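Local coordinates for glucose-6-phosphate isomerase (Plasmodium falciparum, PDB 3QKI), which probably interconverts glucose 6-phosphate and fructose 6-phosphate, the second step of glycolysis, as a member of the phosphoglucose isomerase family, at residues V94-F98 with M99-V103; R565-F568 with N569-N573. One frame throughout, in Å; residues are numbered along the deposited sequence.

Contact 1: V94-F98 with M99-V103; sequences VEKTF and MGEKV
Lys96 and Glu101 meet where helix 90-99 ends in a Schellman motif, the chain leaving helical geometry at Gly100 with phi at 96°. Three backbone bonds close the end. Met99 N donates to Glu95 O at 2.9 Å, an i to i+4 bond. Glu101 N then reaches back over the turn to Lys96 O at 3.0 Å, and Gly100 N bonds Thr97 O at 3.2 Å from well above that carbonyl's plane. Water 1 lies within bonding distance of two carbonyl oxygens, 2.6 Å from Thr97 O and 2.8 Å from Glu101 O; Gly100 O is taken by Ser110 OG.

The charged contact involves the more exposed side chains. The Lys96 chain kinks at chi3 and chi4, which folds CE back to 3.4 Å from Glu101 OE1, while NZ makes a long salt bridge to the same oxygen at 3.8 Å. Beyond that bridge the two chains meet by van der Waals contact, the carboxylate carbon of Glu101 resting against CG of Lys96. Glu101 CB separately touches the backbone carbonyl oxygen of Lys96.

The buried side is Val103 packed against Thr97, their side chains crossing at about a right angle. Val111 touches both. The Thr97 hydroxyl, placed beside its own backbone N (chi1 -53°), bonds Lys93 O one turn earlier. Val103 CG1 packs on Lys96 CB, and Val103 CG2 lies 3.4 Å from Thr97 OG1.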
loop_
_atom_site.group_PDB
_atom_site.type_symbol
_atom_site.label_atom_id
_atom_site.label_comp_id
_atom_site.label_asym_id
_atom_site.label_seq_id
_atom_site.Cartn_x
_atom_site.Cartn_y
_atom_site.Cartn_z
ATOM N N VAL A 94 4.392 3.173 -30.904
ATOM C CA VAL A 94 5.319 3.819 -29.965
ATOM C C VAL A 94 5.975 5.020 -30.661
ATOM O O VAL A 94 6.054 6.106 -30.070
ATOM C CB VAL A 94 6.339 2.810 -29.381
ATOM C CG1 VAL A 94 7.495 3.512 -28.678
ATOM C CG2 VAL A 94 5.638 1.851 -28.421
ATOM N N GLU A 95 6.405 4.832 -31.924
ATOM C CA GLU A 95 6.999 5.897 -32.733
ATOM C C GLU A 95 6.028 7.077 -32.931
ATOM O O GLU A 95 6.445 8.219 -32.730
ATOM C CB GLU A 95 7.530 5.360 -34.066
ATOM C CG GLU A 95 8.284 6.408 -34.872
ATOM C CD GLU A 95 8.978 5.893 -36.116
ATOM O OE1 GLU A 95 8.366 5.087 -36.857
ATOM O OE2 GLU A 95 10.119 6.338 -36.374
ATOM N N LYS A 96 4.724 6.808 -33.219
ATOM C CA LYS A 96 3.711 7.864 -33.369
ATOM C C LYS A 96 3.578 8.670 -32.068
ATOM O O LYS A 96 3.462 9.890 -32.116
ATOM C CB LYS A 96 2.347 7.264 -33.737
ATOM C CG LYS A 96 2.224 6.831 -35.181
ATOM C CD LYS A 96 1.023 5.914 -35.342
ATOM C CE LYS A 96 -0.038 6.487 -36.245
ATOM N NZ LYS A 96 -1.323 6.697 -35.527
ATOM N N THR A 97 3.623 7.982 -30.909
ATOM C CA THR A 97 3.543 8.617 -29.588
ATOM C C THR A 97 4.706 9.591 -29.401
ATOM O O THR A 97 4.467 10.765 -29.099
ATOM C CB THR A 97 3.460 7.549 -28.483
ATOM O OG1 THR A 97 2.380 6.663 -28.789
ATOM C CG2 THR A 97 3.242 8.162 -27.088
ATOM N N PHE A 98 5.957 9.109 -29.597
ATOM C CA PHE A 98 7.183 9.905 -29.464
ATOM C C PHE A 98 7.195 11.106 -30.436
ATOM O O PHE A 98 7.707 12.167 -30.067
ATOM C CB PHE A 98 8.416 9.047 -29.701
ATOM C CG PHE A 98 8.952 8.337 -28.480
ATOM C CD1 PHE A 98 10.118 8.776 -27.855
ATOM C CD2 PHE A 98 8.316 7.206 -27.978
ATOM C CE1 PHE A 98 10.641 8.093 -26.745
ATOM C CE2 PHE A 98 8.821 6.538 -26.849
ATOM C CZ PHE A 98 9.990 6.974 -26.257
ATOM N N MET A 99 6.629 10.922 -31.662
ATOM C CA MET A 99 6.556 11.972 -32.703
ATOM C C MET A 99 5.540 13.082 -32.397
ATOM O O MET A 99 5.577 14.142 -33.010
ATOM C CB MET A 99 6.293 11.369 -34.100
ATOM C CG MET A 99 7.470 10.604 -34.692
ATOM S SD MET A 99 9.020 11.543 -34.813
ATOM C CE MET A 99 10.095 10.511 -33.663
ATOM N N GLY A 100 4.642 12.855 -31.450
ATOM C CA GLY A 100 3.654 13.880 -31.107
ATOM C C GLY A 100 2.315 13.725 -31.795
ATOM O O GLY A 100 1.471 14.624 -31.716
ATOM N N GLU A 101 2.070 12.559 -32.428
ATOM C CA GLU A 101 0.782 12.290 -33.057
ATOM C C GLU A 101 -0.284 12.153 -31.995
ATOM O O GLU A 101 0.029 11.787 -30.854
ATOM C CB GLU A 101 0.847 11.045 -33.942
ATOM C CG GLU A 101 1.816 11.236 -35.096
ATOM C CD GLU A 101 1.657 10.285 -36.262
ATOM O OE1 GLU A 101 0.516 9.830 -36.517
ATOM O OE2 GLU A 101 2.667 10.059 -36.967
ATOM N N LYS A 102 -1.535 12.464 -32.353
ATOM C CA LYS A 102 -2.675 12.431 -31.433
ATOM C C LYS A 102 -3.130 11.012 -31.094
ATOM O O LYS A 102 -4.251 10.624 -31.420
ATOM C CB LYS A 102 -3.809 13.344 -31.931
ATOM C CG LYS A 102 -3.401 14.796 -32.101
ATOM C CD LYS A 102 -4.598 15.628 -32.540
ATOM C CE LYS A 102 -4.223 16.930 -33.175
ATOM N NZ LYS A 102 -5.367 17.883 -33.138
ATOM N N VAL A 103 -2.250 10.239 -30.390
ATOM C CA VAL A 103 -2.514 8.846 -30.034
ATOM C C VAL A 103 -3.588 8.670 -28.945
ATOM O O VAL A 103 -4.158 7.583 -28.824
ATOM C CB VAL A 103 -1.232 8.009 -29.801
ATOM C CG1 VAL A 103 -0.347 8.023 -31.041
ATOM C CG2 VAL A 103 -0.465 8.492 -28.575
HETATM O O HOH W 1 2.129 12.000 -29.061
#

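Contact 2: R565-F568 with N569-N573; sequences RNYF and NDTRN
Thr571 CB stands 3.3 Å from Tyr567 O, and OG1 continues from it toward the same carbonyl. With OG1 beside the backbone N (chi1 -53°), the hydroxyl turns back along the chain and donates to Tyr567 O at 2.8 Å. Thr571 N bonds the same oxygen from the opposite face of the carbonyl plane, so two donors of one residue grip it. The same OG1 also lies 3.5 Å above the plane of the Tyr567 ring, over its centre. Tyr567 CG is anti to the backbone N (chi1 -175°), which swings the ring along the helix to this place. Water 3 joins the two side chains, bonding Tyr567 OH and, weakly, Thr571 OG1.

All this is i to i+4 contact within helix 555-573, near its C-terminal end. Regular alpha-helical bonds run from Asn569 N to Arg565 O, from Asp570 N to Asn566 O and from Arg572 N to Phe568 O. On another side of the helix, water 2 accepts from Asn569 ND2 at 2.9 Å and donates to Asp570 OD1 at 3.0 Å, with a weak bond to Asn566 OD1. Asp570 OD2 is held by Tyr581 OH and Ser577 OG.

Helix 585-595 packs over Phe568, whose ring meets that of Tyr594, and it also touches Arg572. Both arginines reach the second subunit: Arg565 NH1 forms a salt bridge with its Glu467 and Arg572 NE with its Asp466, while Phe568 and Asn569 also pack there. Arg572 CG lies 3.2 Å from Phe568 O. Towards the helix end Asn573 ND2 donates to Asn569 O at 2.8 Å.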
loop_
_atom_site.group_PDB
_atom_site.type_symbol
_atom_site.label_atom_id
_atom_site.label_comp_id
_atom_site.label_asym_id
_atom_site.label_seq_id
_atom_site.Cartn_x
_atom_site.Cartn_y
_atom_site.Cartn_z
ATOM N N ARG A 565 -22.808 16.902 -1.971
ATOM C CA ARG A 565 -22.303 18.208 -1.527
ATOM C C ARG A 565 -23.449 19.222 -1.340
ATOM O O ARG A 565 -23.516 19.845 -0.283
ATOM C CB ARG A 565 -21.226 18.767 -2.491
ATOM C CG ARG A 565 -20.571 20.054 -2.003
ATOM C CD ARG A 565 -19.208 20.315 -2.625
ATOM N NE ARG A 565 -19.275 20.569 -4.053
ATOM C CZ ARG A 565 -18.316 20.269 -4.919
ATOM N NH1 ARG A 565 -17.202 19.674 -4.508
ATOM N NH2 ARG A 565 -18.468 20.548 -6.205
ATOM N N ASN A 566 -24.338 19.370 -2.362
ATOM C CA ASN A 566 -25.474 20.295 -2.322
ATOM C C ASN A 566 -26.472 19.926 -1.250
ATOM O O ASN A 566 -26.983 20.830 -0.572
ATOM C CB ASN A 566 -26.163 20.437 -3.678
ATOM C CG ASN A 566 -25.291 21.127 -4.671
ATOM O OD1 ASN A 566 -24.637 22.129 -4.363
ATOM N ND2 ASN A 566 -25.264 20.613 -5.879
ATOM N N TYR A 567 -26.694 18.603 -1.056
ATOM C CA TYR A 567 -27.573 18.073 -0.027
ATOM C C TYR A 567 -27.021 18.391 1.362
ATOM O O TYR A 567 -27.778 18.820 2.228
ATOM C CB TYR A 567 -27.795 16.565 -0.200
ATOM C CG TYR A 567 -28.799 16.020 0.793
ATOM C CD1 TYR A 567 -30.148 16.363 0.710
ATOM C CD2 TYR A 567 -28.396 15.194 1.834
ATOM C CE1 TYR A 567 -31.073 15.892 1.646
ATOM C CE2 TYR A 567 -29.311 14.714 2.770
ATOM C CZ TYR A 567 -30.651 15.058 2.666
ATOM O OH TYR A 567 -31.550 14.573 3.582
ATOM N N PHE A 568 -25.699 18.190 1.563
ATOM C CA PHE A 568 -25.015 18.530 2.807
ATOM C C PHE A 568 -25.145 20.036 3.069
ATOM O O PHE A 568 -25.486 20.441 4.185
ATOM C CB PHE A 568 -23.529 18.119 2.741
ATOM C CG PHE A 568 -23.267 16.644 2.955
ATOM C CD1 PHE A 568 -21.983 16.131 2.842
ATOM C CD2 PHE A 568 -24.302 15.777 3.335
ATOM C CE1 PHE A 568 -21.740 14.774 3.051
ATOM C CE2 PHE A 568 -24.059 14.421 3.535
ATOM C CZ PHE A 568 -22.779 13.925 3.380
ATOM N N ASN A 569 -24.902 20.851 2.029
ATOM C CA ASN A 569 -25.030 22.301 2.143
ATOM C C ASN A 569 -26.456 22.717 2.605
ATOM O O ASN A 569 -26.582 23.430 3.600
ATOM C CB ASN A 569 -24.608 22.979 0.830
ATOM C CG ASN A 569 -24.776 24.480 0.817
ATOM O OD1 ASN A 569 -24.534 25.179 1.797
ATOM N ND2 ASN A 569 -25.179 25.008 -0.312
ATOM N N ASP A 570 -27.511 22.219 1.940
ATOM C CA ASP A 570 -28.885 22.561 2.311
ATOM C C ASP A 570 -29.251 22.058 3.698
ATOM O O ASP A 570 -29.878 22.787 4.461
ATOM C CB ASP A 570 -29.896 22.038 1.276
ATOM C CG ASP A 570 -29.719 22.496 -0.168
ATOM O OD1 ASP A 570 -28.910 23.421 -0.413
ATOM O OD2 ASP A 570 -30.345 21.889 -1.059
ATOM N N THR A 571 -28.838 20.827 4.043
ATOM C CA THR A 571 -29.159 20.217 5.336
ATOM C C THR A 571 -28.449 20.888 6.514
ATOM O O THR A 571 -29.106 21.219 7.511
ATOM C CB THR A 571 -28.962 18.696 5.274
ATOM O OG1 THR A 571 -29.699 18.185 4.162
ATOM C CG2 THR A 571 -29.415 18.006 6.538
ATOM N N ARG A 572 -27.111 21.072 6.414
ATOM C CA ARG A 572 -26.317 21.678 7.494
ATOM C C ARG A 572 -26.768 23.107 7.815
ATOM O O ARG A 572 -26.724 23.519 8.975
ATOM C CB ARG A 572 -24.809 21.700 7.151
ATOM C CG ARG A 572 -24.138 20.337 7.050
ATOM C CD ARG A 572 -24.058 19.613 8.368
ATOM N NE ARG A 572 -23.088 18.529 8.267
ATOM C CZ ARG A 572 -22.966 17.552 9.148
ATOM N NH1 ARG A 572 -23.757 17.506 10.214
ATOM N NH2 ARG A 572 -22.047 16.618 8.980
ATOM N N ASN A 573 -27.169 23.858 6.782
ATOM C CA ASN A 573 -27.596 25.249 6.921
ATOM C C ASN A 573 -29.101 25.408 7.080
ATOM O O ASN A 573 -29.567 26.535 7.285
ATOM C CB ASN A 573 -27.090 26.070 5.736
ATOM C CG ASN A 573 -25.599 26.145 5.707
ATOM O OD1 ASN A 573 -24.965 26.692 6.603
ATOM N ND2 ASN A 573 -25.004 25.494 4.740
HETATM O O HOH W 2 -26.850 23.975 -2.492
HETATM O O HOH W 3 -32.783 17.117 4.752
#

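Overall arrangement
Contact 1 comes first along the chain and contact 2 near its C-terminal end, both within the phosphoglucose isomerase homology region. Their centres are 46 Å apart and their nearest atoms about 30 Å, so they do not touch and share no helix or strand. Contact 1 ends helix 90-99 beside helix 330-349, its centre about 22 Å from the centre of the chain and away from the sugar phosphate site. Contact 2 lies farther out, its centre about 37 Å from that of the chain, on helix 555-573, the helix that also carries the ligand-binding Lys558. There the second subunit is reached, whereas contact 1 meets residues of its own chain.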